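Long-range contacts in sniffer CG10964-PA (Drosophila melanogaster, PDB 1SNY), which probably reduces carbonyl compounds with NADPH, as an oxidoreductase of the short-chain dehydrogenase/reductase family: residues N22-T27 with Q46-L51; I112-A117 with M186-T191. All blocks are in the same frame, centred on the assembly; numbering follows the deposited sequence.

Interaction 1: residues N22-T27 with Q46-L51; sequences NSILIT and QPPQHL
The side chains of Asn22 and Gln49 run alongside each other in the same direction, with their amide planes 77° apart. Gln49 NE2 gives a hydrogen bond of 2.7 Å to Asn22 OD1, in the carbonyl plane of that oxygen and on a lone pair, while OD1 itself sits 22° out of the Gln49 amide plane. Both side chains reach this meeting by the same turn: CG of Asn22 is anti to the backbone N (chi1 179°), Gln49 does likewise, and Gln49 then runs extended. Its CG also rests over the centre of one face of the His50 ring. With an alanine here in place of Asn22, the Gln49 amide would probably lose this acceptor and be free to turn.

Beyond this polar start the strands pair in parallel. Asn22 O accepts His50 N at 3.0 Å and, more weakly, Gln49 N; His50 O in turn receives Ile24 N at 3.0 Å. On the face holding Ser23 and His50, their CB atoms are 3.9 Å apart, and His50 ND1 is hydrogen-bonded to His75. On the other face, Ile24 CG2 lies 4.1 Å from both Pro48 CG and Leu51 CG, and Val38 and Leu41 of helix 32-42 touch Leu51. Strand 23-26, helix 32-42 and strand 50-55 thus form the first beta-alpha-beta unit of the Rossmann fold.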
ATOM      1  N   ASN A  22      25.400 -10.494 -15.194  1.00 33.51           N
ATOM      2  CA  ASN A  22      25.544 -11.839 -15.720  1.00 31.90           C
ATOM      3  C   ASN A  22      24.177 -12.472 -15.918  1.00 30.64           C
ATOM      4  O   ASN A  22      23.895 -13.032 -16.976  1.00 30.91           O
ATOM      5  CB  ASN A  22      26.378 -12.716 -14.786  1.00 31.37           C
ATOM      6  CG  ASN A  22      26.524 -14.134 -15.309  1.00 32.37           C
ATOM      7  OD1 ASN A  22      26.986 -14.344 -16.429  1.00 33.32           O
ATOM      8  ND2 ASN A  22      26.124 -15.113 -14.504  1.00 31.93           N
ATOM      9  N   SER A  23      23.323 -12.380 -14.903  1.00 29.22           N
ATOM     10  CA  SER A  23      21.995 -12.964 -15.004  1.00 26.90           C
ATOM     11  C   SER A  23      20.904 -12.039 -14.483  1.00 27.37           C
ATOM     12  O   SER A  23      21.096 -11.311 -13.513  1.00 25.13           O
ATOM     13  CB  SER A  23      21.942 -14.292 -14.245  1.00 28.52           C
ATOM     14  OG  SER A  23      22.098 -14.097 -12.852  1.00 29.46           O
ATOM     15  N   ILE A  24      19.753 -12.070 -15.143  1.00 25.03           N
ATOM     16  CA  ILE A  24      18.639 -11.241 -14.733  1.00 25.41           C
ATOM     17  C   ILE A  24      17.329 -11.962 -14.979  1.00 25.07           C
ATOM     18  O   ILE A  24      17.178 -12.684 -15.970  1.00 26.45           O
ATOM     19  CB  ILE A  24      18.639  -9.882 -15.492  1.00 24.97           C
ATOM     20  CG1 ILE A  24      17.400  -9.068 -15.119  1.00 23.64           C
ATOM     21  CG2 ILE A  24      18.693 -10.117 -16.998  1.00 24.92           C
ATOM     22  CD1 ILE A  24      17.449  -7.628 -15.633  1.00 26.56           C
ATOM     23  N   LEU A  25      16.395 -11.779 -14.054  1.00 24.00           N
ATOM     24  CA  LEU A  25      15.063 -12.361 -14.152  1.00 22.52           C
ATOM     25  C   LEU A  25      14.080 -11.194 -14.268  1.00 24.18           C
ATOM     26  O   LEU A  25      14.047 -10.327 -13.397  1.00 23.08           O
ATOM     27  CB  LEU A  25      14.737 -13.171 -12.899  1.00 23.84           C
ATOM     28  CG  LEU A  25      13.274 -13.614 -12.800  1.00 24.06           C
ATOM     29  CD1 LEU A  25      12.945 -14.508 -13.984  1.00 28.03           C
ATOM     30  CD2 LEU A  25      13.027 -14.338 -11.495  1.00 23.90           C
ATOM     31  N   ILE A  26      13.303 -11.161 -15.349  1.00 22.41           N
ATOM     32  CA  ILE A  26      12.320 -10.099 -15.564  1.00 24.16           C
ATOM     33  C   ILE A  26      10.942 -10.726 -15.749  1.00 25.04           C
ATOM     34  O   ILE A  26      10.774 -11.604 -16.592  1.00 26.25           O
ATOM     35  CB  ILE A  26      12.656  -9.269 -16.819  1.00 23.75           C
ATOM     36  CG1 ILE A  26      14.095  -8.749 -16.726  1.00 26.99           C
ATOM     37  CG2 ILE A  26      11.684  -8.105 -16.950  1.00 23.31           C
ATOM     38  CD1 ILE A  26      14.578  -8.040 -17.978  1.00 31.25           C
ATOM     39  N   THR A  27       9.964 -10.277 -14.963  1.00 25.66           N
ATOM     40  CA  THR A  27       8.601 -10.808 -15.053  1.00 25.59           C
ATOM     41  C   THR A  27       7.748 -10.009 -16.040  1.00 26.84           C
ATOM     42  O   THR A  27       7.914  -8.799 -16.163  1.00 26.63           O
ATOM     43  CB  THR A  27       7.916 -10.810 -13.668  1.00 26.37           C
ATOM     44  OG1 THR A  27       7.891  -9.477 -13.135  1.00 23.93           O
ATOM     45  CG2 THR A  27       8.670 -11.724 -12.712  1.00 24.78           C
ATOM     46  N   GLN A  46      27.688  -5.635 -23.754  1.00 50.86           N
ATOM     47  CA  GLN A  46      27.896  -6.858 -22.985  1.00 49.59           C
ATOM     48  C   GLN A  46      26.552  -7.320 -22.424  1.00 48.04           C
ATOM     49  O   GLN A  46      26.261  -7.121 -21.248  1.00 47.59           O
ATOM     50  CB  GLN A  46      28.869  -6.603 -21.829  1.00 51.35           C
ATOM     51  CG  GLN A  46      30.223  -6.054 -22.250  1.00 54.57           C
ATOM     52  CD  GLN A  46      31.167  -5.850 -21.074  1.00 56.50           C
ATOM     53  OE1 GLN A  46      30.869  -5.099 -20.143  1.00 57.99           O
ATOM     54  NE2 GLN A  46      32.315  -6.520 -21.113  1.00 57.87           N
ATOM     55  N   PRO A  47      25.711  -7.941 -23.264  1.00 46.95           N
ATOM     56  CA  PRO A  47      24.397  -8.421 -22.819  1.00 45.37           C
ATOM     57  C   PRO A  47      24.508  -9.503 -21.748  1.00 43.67           C
ATOM     58  O   PRO A  47      25.540 -10.160 -21.624  1.00 45.46           O
ATOM     59  CB  PRO A  47      23.768  -8.936 -24.111  1.00 45.85           C
ATOM     60  CG  PRO A  47      24.956  -9.419 -24.884  1.00 47.19           C
ATOM     61  CD  PRO A  47      25.954  -8.307 -24.670  1.00 46.77           C
ATOM     62  N   PRO A  48      23.447  -9.698 -20.953  1.00 42.00           N
ATOM     63  CA  PRO A  48      23.504 -10.727 -19.908  1.00 39.05           C
ATOM     64  C   PRO A  48      23.730 -12.122 -20.488  1.00 36.88           C
ATOM     65  O   PRO A  48      23.286 -12.413 -21.599  1.00 35.11           O
ATOM     66  CB  PRO A  48      22.140 -10.603 -19.228  1.00 39.63           C
ATOM     67  CG  PRO A  48      21.801  -9.149 -19.414  1.00 41.17           C
ATOM     68  CD  PRO A  48      22.206  -8.909 -20.848  1.00 41.65           C
ATOM     69  N   GLN A  49      24.415 -12.977 -19.734  1.00 34.39           N
ATOM     70  CA  GLN A  49      24.668 -14.346 -20.172  1.00 31.83           C
ATOM     71  C   GLN A  49      23.384 -15.146 -20.026  1.00 31.34           C
ATOM     72  O   GLN A  49      23.094 -16.036 -20.827  1.00 29.67           O
ATOM     73  CB  GLN A  49      25.772 -15.000 -19.330  1.00 32.27           C
ATOM     74  CG  GLN A  49      25.994 -16.475 -19.658  1.00 30.84           C
ATOM     75  CD  GLN A  49      27.216 -17.069 -18.973  1.00 32.94           C
ATOM     76  OE1 GLN A  49      27.591 -18.214 -19.238  1.00 32.42           O
ATOM     77  NE2 GLN A  49      27.844 -16.296 -18.090  1.00 31.72           N
ATOM     78  N   HIS A  50      22.614 -14.824 -18.993  1.00 30.86           N
ATOM     79  CA  HIS A  50      21.358 -15.509 -18.745  1.00 30.46           C
ATOM     80  C   HIS A  50      20.262 -14.476 -18.528  1.00 32.50           C
ATOM     81  O   HIS A  50      20.275 -13.727 -17.544  1.00 32.43           O
ATOM     82  CB  HIS A  50      21.478 -16.415 -17.519  1.00 30.13           C
ATOM     83  CG  HIS A  50      22.531 -17.471 -17.650  1.00 32.24           C
ATOM     84  ND1 HIS A  50      22.500 -18.434 -18.637  1.00 31.86           N
ATOM     85  CD2 HIS A  50      23.638 -17.723 -16.912  1.00 32.36           C
ATOM     86  CE1 HIS A  50      23.542 -19.235 -18.498  1.00 32.64           C
ATOM     87  NE2 HIS A  50      24.248 -18.826 -17.458  1.00 33.04           N
ATOM     88  N   LEU A  51      19.325 -14.433 -19.466  1.00 31.20           N
ATOM     89  CA  LEU A  51      18.215 -13.499 -19.400  1.00 31.38           C
ATOM     90  C   LEU A  51      16.936 -14.311 -19.228  1.00 29.65           C
ATOM     91  O   LEU A  51      16.371 -14.785 -20.211  1.00 29.35           O
ATOM     92  CB  LEU A  51      18.150 -12.685 -20.695  1.00 32.61           C
ATOM     93  CG  LEU A  51      17.521 -11.288 -20.698  1.00 34.30           C
ATOM     94  CD1 LEU A  51      17.642 -10.698 -22.093  1.00 33.97           C
ATOM     95  CD2 LEU A  51      16.064 -11.345 -20.267  1.00 34.78           C
TER

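Interaction 2: residues I112-A117 with M186-T191; sequences IAPKSA and MYAYRT. With NAP (NADP nicotinamide-adenine-dinucleotide phosphate), chain B.
Tyr189 turns one ring edge to the backbone of Ile112, whose O lies near the ring plane, 3.4 Å from Tyr189 CD1. The methyl of Ala113 approaches the same ring obliquely, CB standing 3.6 Å from CD1. With CG anti to the backbone N (chi1 -164°), the ring extends from the helix toward the cofactor, and Tyr189 OH shares a hydrogen bond of 2.7 Å with O2D of NADP. Ile112 touches the other end of the cofactor: its CG2 is 3.5 Å from the adenine atom N7A. Pro114 CG on Ala188 CB continues the close apolar packing, and Thr130 of helix 124-155 touches both residues.

Toward Ser116 and Ala117 the fit is looser. The selenium of Met186, a selenomethionine, comes no nearer than 4.4 Å to Ser116 CB, and two waters bridge the backbones. Both donate to Ala117 O; one accepts from Met186 N at 2.8 Å, the other from Tyr187 N at 3.1 Å, thereby serving amides at the start of helix 187-207. Tyr189 and Lys193, spaced as in the YxxxK motif of the SDR family, both hydrogen-bond to NADP, and through Tyr189 and Ile112 the contact forms part of that cofactor site.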
ATOM      1  N   ILE A 112      -0.611  -4.834 -13.115  1.00 23.76           N
ATOM      2  CA  ILE A 112      -1.914  -4.629 -13.732  1.00 24.82           C
ATOM      3  C   ILE A 112      -2.498  -3.320 -13.232  1.00 27.20           C
ATOM      4  O   ILE A 112      -2.170  -2.860 -12.142  1.00 25.65           O
ATOM      5  CB  ILE A 112      -2.916  -5.756 -13.385  1.00 24.89           C
ATOM      6  CG1 ILE A 112      -3.029  -5.901 -11.870  1.00 23.26           C
ATOM      7  CG2 ILE A 112      -2.489  -7.058 -14.053  1.00 24.44           C
ATOM      8  CD1 ILE A 112      -4.057  -6.938 -11.398  1.00 24.45           C
ATOM      9  N   ALA A 113      -3.359  -2.722 -14.046  1.00 30.10           N
ATOM     10  CA  ALA A 113      -4.021  -1.473 -13.701  1.00 31.82           C
ATOM     11  C   ALA A 113      -5.457  -1.572 -14.185  1.00 33.86           C
ATOM     12  O   ALA A 113      -5.709  -1.580 -15.389  1.00 37.33           O
ATOM     13  CB  ALA A 113      -3.318  -0.296 -14.376  1.00 33.08           C
ATOM     14  N   PRO A 114      -6.421  -1.666 -13.257  1.00 34.75           N
ATOM     15  CA  PRO A 114      -7.818  -1.762 -13.689  1.00 35.82           C
ATOM     16  C   PRO A 114      -8.276  -0.459 -14.330  1.00 35.70           C
ATOM     17  O   PRO A 114      -7.579   0.552 -14.263  1.00 35.26           O
ATOM     18  CB  PRO A 114      -8.555  -2.059 -12.392  1.00 36.84           C
ATOM     19  CG  PRO A 114      -7.744  -1.283 -11.383  1.00 35.31           C
ATOM     20  CD  PRO A 114      -6.327  -1.619 -11.786  1.00 33.71           C
ATOM     21  N   LYS A 115      -9.446  -0.490 -14.956  1.00 38.16           N
ATOM     22  CA  LYS A 115      -9.997   0.698 -15.595  1.00 39.62           C
ATOM     23  C   LYS A 115     -10.258   1.766 -14.543  1.00 38.91           C
ATOM     24  O   LYS A 115     -10.617   1.455 -13.410  1.00 38.88           O
ATOM     25  CB  LYS A 115     -11.315   0.359 -16.294  1.00 41.42           C
ATOM     26  CG  LYS A 115     -11.188  -0.633 -17.439  1.00 44.81           C
ATOM     27  CD  LYS A 115     -12.557  -0.946 -18.032  1.00 48.22           C
ATOM     28  CE  LYS A 115     -12.426  -1.454 -19.454  1.00 49.16           C
ATOM     29  NZ  LYS A 115     -11.786  -0.413 -20.314  1.00 52.13           N
ATOM     30  N   SER A 116     -10.072   3.024 -14.922  1.00 39.24           N
ATOM     31  CA  SER A 116     -10.309   4.145 -14.021  1.00 39.85           C
ATOM     32  C   SER A 116     -11.720   4.042 -13.446  1.00 37.93           C
ATOM     33  O   SER A 116     -12.640   3.602 -14.130  1.00 39.04           O
ATOM     34  CB  SER A 116     -10.163   5.463 -14.784  1.00 40.88           C
ATOM     35  OG  SER A 116     -10.685   6.547 -14.038  1.00 44.69           O
ATOM     36  N   ALA A 117     -11.887   4.430 -12.186  1.00 35.82           N
ATOM     37  CA  ALA A 117     -13.201   4.374 -11.552  1.00 33.36           C
ATOM     38  C   ALA A 117     -13.283   5.278 -10.327  1.00 32.95           C
ATOM     39  O   ALA A 117     -12.339   5.370  -9.538  1.00 31.94           O
ATOM     40  CB  ALA A 117     -13.538   2.935 -11.164  1.00 33.43           C
HETATM   41  N   MSE A 186      -8.107   6.233  -8.923  1.00 25.97           N
HETATM   42  CA  MSE A 186      -7.190   5.108  -9.133  1.00 28.38           C
HETATM   43  C   MSE A 186      -6.825   4.435  -7.809  1.00 26.98           C
HETATM   44  O   MSE A 186      -5.647   4.215  -7.523  1.00 26.07           O
HETATM   45  CB  MSE A 186      -5.909   5.605  -9.805  1.00 33.13           C
HETATM   46  CG  MSE A 186      -6.132   6.409 -11.072  1.00 43.21           C
HETATM   47 SE   MSE A 186      -6.312   5.292 -12.632  1.00 56.58          SE
HETATM   48  CE  MSE A 186      -4.481   5.303 -13.209  1.00 50.16           C
ATOM     49  N   TYR A 187      -7.832   4.100  -7.007  1.00 23.75           N
ATOM     50  CA  TYR A 187      -7.574   3.483  -5.713  1.00 21.50           C
ATOM     51  C   TYR A 187      -6.780   2.180  -5.730  1.00 20.49           C
ATOM     52  O   TYR A 187      -5.787   2.062  -5.027  1.00 19.14           O
ATOM     53  CB  TYR A 187      -8.886   3.288  -4.949  1.00 21.25           C
ATOM     54  CG  TYR A 187      -9.488   4.604  -4.527  1.00 21.39           C
ATOM     55  CD1 TYR A 187     -10.266   5.352  -5.407  1.00 21.64           C
ATOM     56  CD2 TYR A 187      -9.214   5.146  -3.271  1.00 18.45           C
ATOM     57  CE1 TYR A 187     -10.750   6.610  -5.054  1.00 21.57           C
ATOM     58  CE2 TYR A 187      -9.689   6.397  -2.911  1.00 18.85           C
ATOM     59  CZ  TYR A 187     -10.453   7.130  -3.806  1.00 21.85           C
ATOM     60  OH  TYR A 187     -10.888   8.400  -3.472  1.00 20.76           O
ATOM     61  N   ALA A 188      -7.209   1.201  -6.521  1.00 19.49           N
ATOM     62  CA  ALA A 188      -6.490  -0.066  -6.570  1.00 19.08           C
ATOM     63  C   ALA A 188      -5.036   0.124  -7.001  1.00 18.80           C
ATOM     64  O   ALA A 188      -4.106  -0.363  -6.351  1.00 18.34           O
ATOM     65  CB  ALA A 188      -7.198  -1.034  -7.525  1.00 18.53           C
ATOM     66  N   TYR A 189      -4.844   0.851  -8.095  1.00 19.24           N
ATOM     67  CA  TYR A 189      -3.508   1.064  -8.621  1.00 18.24           C
ATOM     68  C   TYR A 189      -2.610   1.850  -7.670  1.00 18.81           C
ATOM     69  O   TYR A 189      -1.519   1.392  -7.334  1.00 18.51           O
ATOM     70  CB  TYR A 189      -3.578   1.761  -9.981  1.00 19.17           C
ATOM     71  CG  TYR A 189      -2.278   1.674 -10.752  1.00 21.17           C
ATOM     72  CD1 TYR A 189      -1.815   0.444 -11.242  1.00 23.20           C
ATOM     73  CD2 TYR A 189      -1.499   2.807 -10.970  1.00 22.52           C
ATOM     74  CE1 TYR A 189      -0.608   0.349 -11.931  1.00 23.22           C
ATOM     75  CE2 TYR A 189      -0.287   2.726 -11.660  1.00 23.12           C
ATOM     76  CZ  TYR A 189       0.150   1.496 -12.138  1.00 25.57           C
ATOM     77  OH  TYR A 189       1.339   1.422 -12.821  1.00 24.65           O
ATOM     78  N   ARG A 190      -3.075   3.012  -7.218  1.00 19.49           N
ATOM     79  CA  ARG A 190      -2.265   3.829  -6.314  1.00 18.48           C
ATOM     80  C   ARG A 190      -1.901   3.108  -5.024  1.00 18.07           C
ATOM     81  O   ARG A 190      -0.740   3.111  -4.609  1.00 19.72           O
ATOM     82  CB  ARG A 190      -2.979   5.130  -5.963  1.00 19.25           C
ATOM     83  CG  ARG A 190      -3.107   6.132  -7.104  1.00 23.66           C
ATOM     84  CD  ARG A 190      -3.694   7.432  -6.566  1.00 24.17           C
ATOM     85  NE  ARG A 190      -4.067   8.388  -7.605  1.00 25.31           N
ATOM     86  CZ  ARG A 190      -3.211   9.173  -8.249  1.00 28.52           C
ATOM     87  NH1 ARG A 190      -1.915   9.120  -7.971  1.00 27.14           N
ATOM     88  NH2 ARG A 190      -3.661  10.030  -9.160  1.00 28.62           N
ATOM     89  N   THR A 191      -2.880   2.488  -4.375  1.00 16.88           N
ATOM     90  CA  THR A 191      -2.566   1.801  -3.135  1.00 16.32           C
ATOM     91  C   THR A 191      -1.542   0.694  -3.335  1.00 15.13           C
ATOM     92  O   THR A 191      -0.672   0.483  -2.486  1.00 13.51           O
ATOM     93  CB  THR A 191      -3.827   1.195  -2.462  1.00 18.14           C
ATOM     94  OG1 THR A 191      -4.478   0.296  -3.369  1.00 15.35           O
ATOM     95  CG2 THR A 191      -4.787   2.295  -2.046  1.00 17.19           C
TER
HETATM   96  PA  NAP B 400       1.210  -4.090 -19.828  1.00 34.06           P
HETATM   97  O1A NAP B 400      -0.136  -4.293 -19.464  1.00 36.40           O
HETATM   98  O2A NAP B 400       1.710  -3.798 -21.227  1.00 36.32           O
HETATM   99  O5B NAP B 400       2.090  -5.334 -19.343  1.00 35.73           O
HETATM  100  C5B NAP B 400       1.843  -5.919 -18.038  1.00 35.49           C
HETATM  101  C4B NAP B 400       2.727  -7.203 -18.111  1.00 34.84           C
HETATM  102  O4B NAP B 400       2.567  -7.901 -16.790  1.00 33.30           O
HETATM  103  C3B NAP B 400       2.259  -8.276 -19.145  1.00 35.05           C
HETATM  104  O3B NAP B 400       3.445  -8.908 -19.651  1.00 35.69           O
HETATM  105  C2B NAP B 400       1.378  -9.184 -18.313  1.00 34.43           C
HETATM  106  O2B NAP B 400       1.146 -10.490 -18.823  1.00 35.80           O
HETATM  107  C1B NAP B 400       2.131  -9.227 -16.964  1.00 32.59           C
HETATM  108  N9A NAP B 400       1.227  -9.705 -15.931  1.00 30.85           N
HETATM  109  C8A NAP B 400       0.067  -9.182 -15.395  1.00 31.11           C
HETATM  110  N7A NAP B 400      -0.487  -9.943 -14.458  1.00 27.18           N
HETATM  111  C5A NAP B 400       0.371 -11.030 -14.385  1.00 28.11           C
HETATM  112  C6A NAP B 400       0.310 -12.177 -13.574  1.00 27.78           C
HETATM  113  N6A NAP B 400      -0.639 -12.484 -12.654  1.00 29.95           N
HETATM  114  N1A NAP B 400       1.344 -13.120 -13.727  1.00 29.72           N
HETATM  115  C2A NAP B 400       2.384 -12.917 -14.649  1.00 28.49           C
HETATM  116  N3A NAP B 400       2.464 -11.796 -15.463  1.00 27.91           N
HETATM  117  C4A NAP B 400       1.434 -10.882 -15.293  1.00 28.80           C
HETATM  118  O3  NAP B 400       1.801  -2.917 -18.951  1.00 33.79           O
HETATM  119  PN  NAP B 400       3.202  -2.197 -18.910  1.00 35.82           P
HETATM  120  O1N NAP B 400       3.058  -0.774 -19.261  1.00 34.15           O
HETATM  121  O2N NAP B 400       4.117  -3.007 -19.759  1.00 33.07           O
HETATM  122  O5D NAP B 400       3.564  -2.271 -17.369  1.00 34.68           O
HETATM  123  C5D NAP B 400       4.895  -2.728 -16.947  1.00 34.55           C
HETATM  124  C4D NAP B 400       5.111  -2.283 -15.511  1.00 33.92           C
HETATM  125  O4D NAP B 400       5.350  -0.852 -15.475  1.00 33.91           O
HETATM  126  C3D NAP B 400       3.913  -2.518 -14.536  1.00 33.76           C
HETATM  127  O3D NAP B 400       4.384  -2.977 -13.246  1.00 33.50           O
HETATM  128  C2D NAP B 400       3.245  -1.152 -14.493  1.00 33.37           C
HETATM  129  O2D NAP B 400       2.442  -0.952 -13.351  1.00 31.55           O
HETATM  130  C1D NAP B 400       4.407  -0.233 -14.539  1.00 33.88           C
HETATM  131  N1N NAP B 400       4.188   1.115 -15.107  1.00 33.27           N
HETATM  132  C2N NAP B 400       3.771   1.389 -16.450  1.00 34.79           C
HETATM  133  C3N NAP B 400       3.615   2.735 -16.817  1.00 35.43           C
HETATM  134  C7N NAP B 400       3.171   3.086 -18.243  1.00 36.64           C
HETATM  135  O7N NAP B 400       3.056   4.271 -18.497  1.00 36.09           O
HETATM  136  N7N NAP B 400       2.933   2.155 -19.128  1.00 34.88           N
HETATM  137  C4N NAP B 400       3.869   3.825 -15.866  1.00 36.38           C
HETATM  138  C5N NAP B 400       4.281   3.489 -14.553  1.00 34.79           C
HETATM  139  C6N NAP B 400       4.445   2.137 -14.155  1.00 35.24           C
HETATM  140  P2B NAP B 400      -0.128 -10.863 -19.790  1.00 38.77           P
HETATM  141  O1X NAP B 400       0.266 -10.396 -21.194  1.00 35.96           O
HETATM  142  O2X NAP B 400      -0.172 -12.348 -19.640  1.00 35.62           O
HETATM  143  O3X NAP B 400      -1.338 -10.105 -19.263  1.00 35.63           O
HETATM  144  O   HOH W   1     -10.193   6.545 -10.827  1.00 26.70           O
HETATM  145  O   HOH W   2     -10.325   3.654  -8.759  1.00 22.03           O

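Interaction 1 is the more buried: five of its eight touching residues are buried, against two of eight in interaction 2. Their centres are 31 Å apart, on opposite sides of the chain's centre, and they share no helix or strand. Residues 22-27 and 46-51 pair neighbouring strands of the central parallel sheet by direct backbone bonds, whereas 112-117 and 186-191 set a loop against the start of a helix, with water supplying the polar links and no direct hydrogen bond crossing. Both relate to NADP, though unequally: Ile26 of interaction 1 stays about 9 Å from it by side chain, while Tyr189 and Ile112 of interaction 2 touch it.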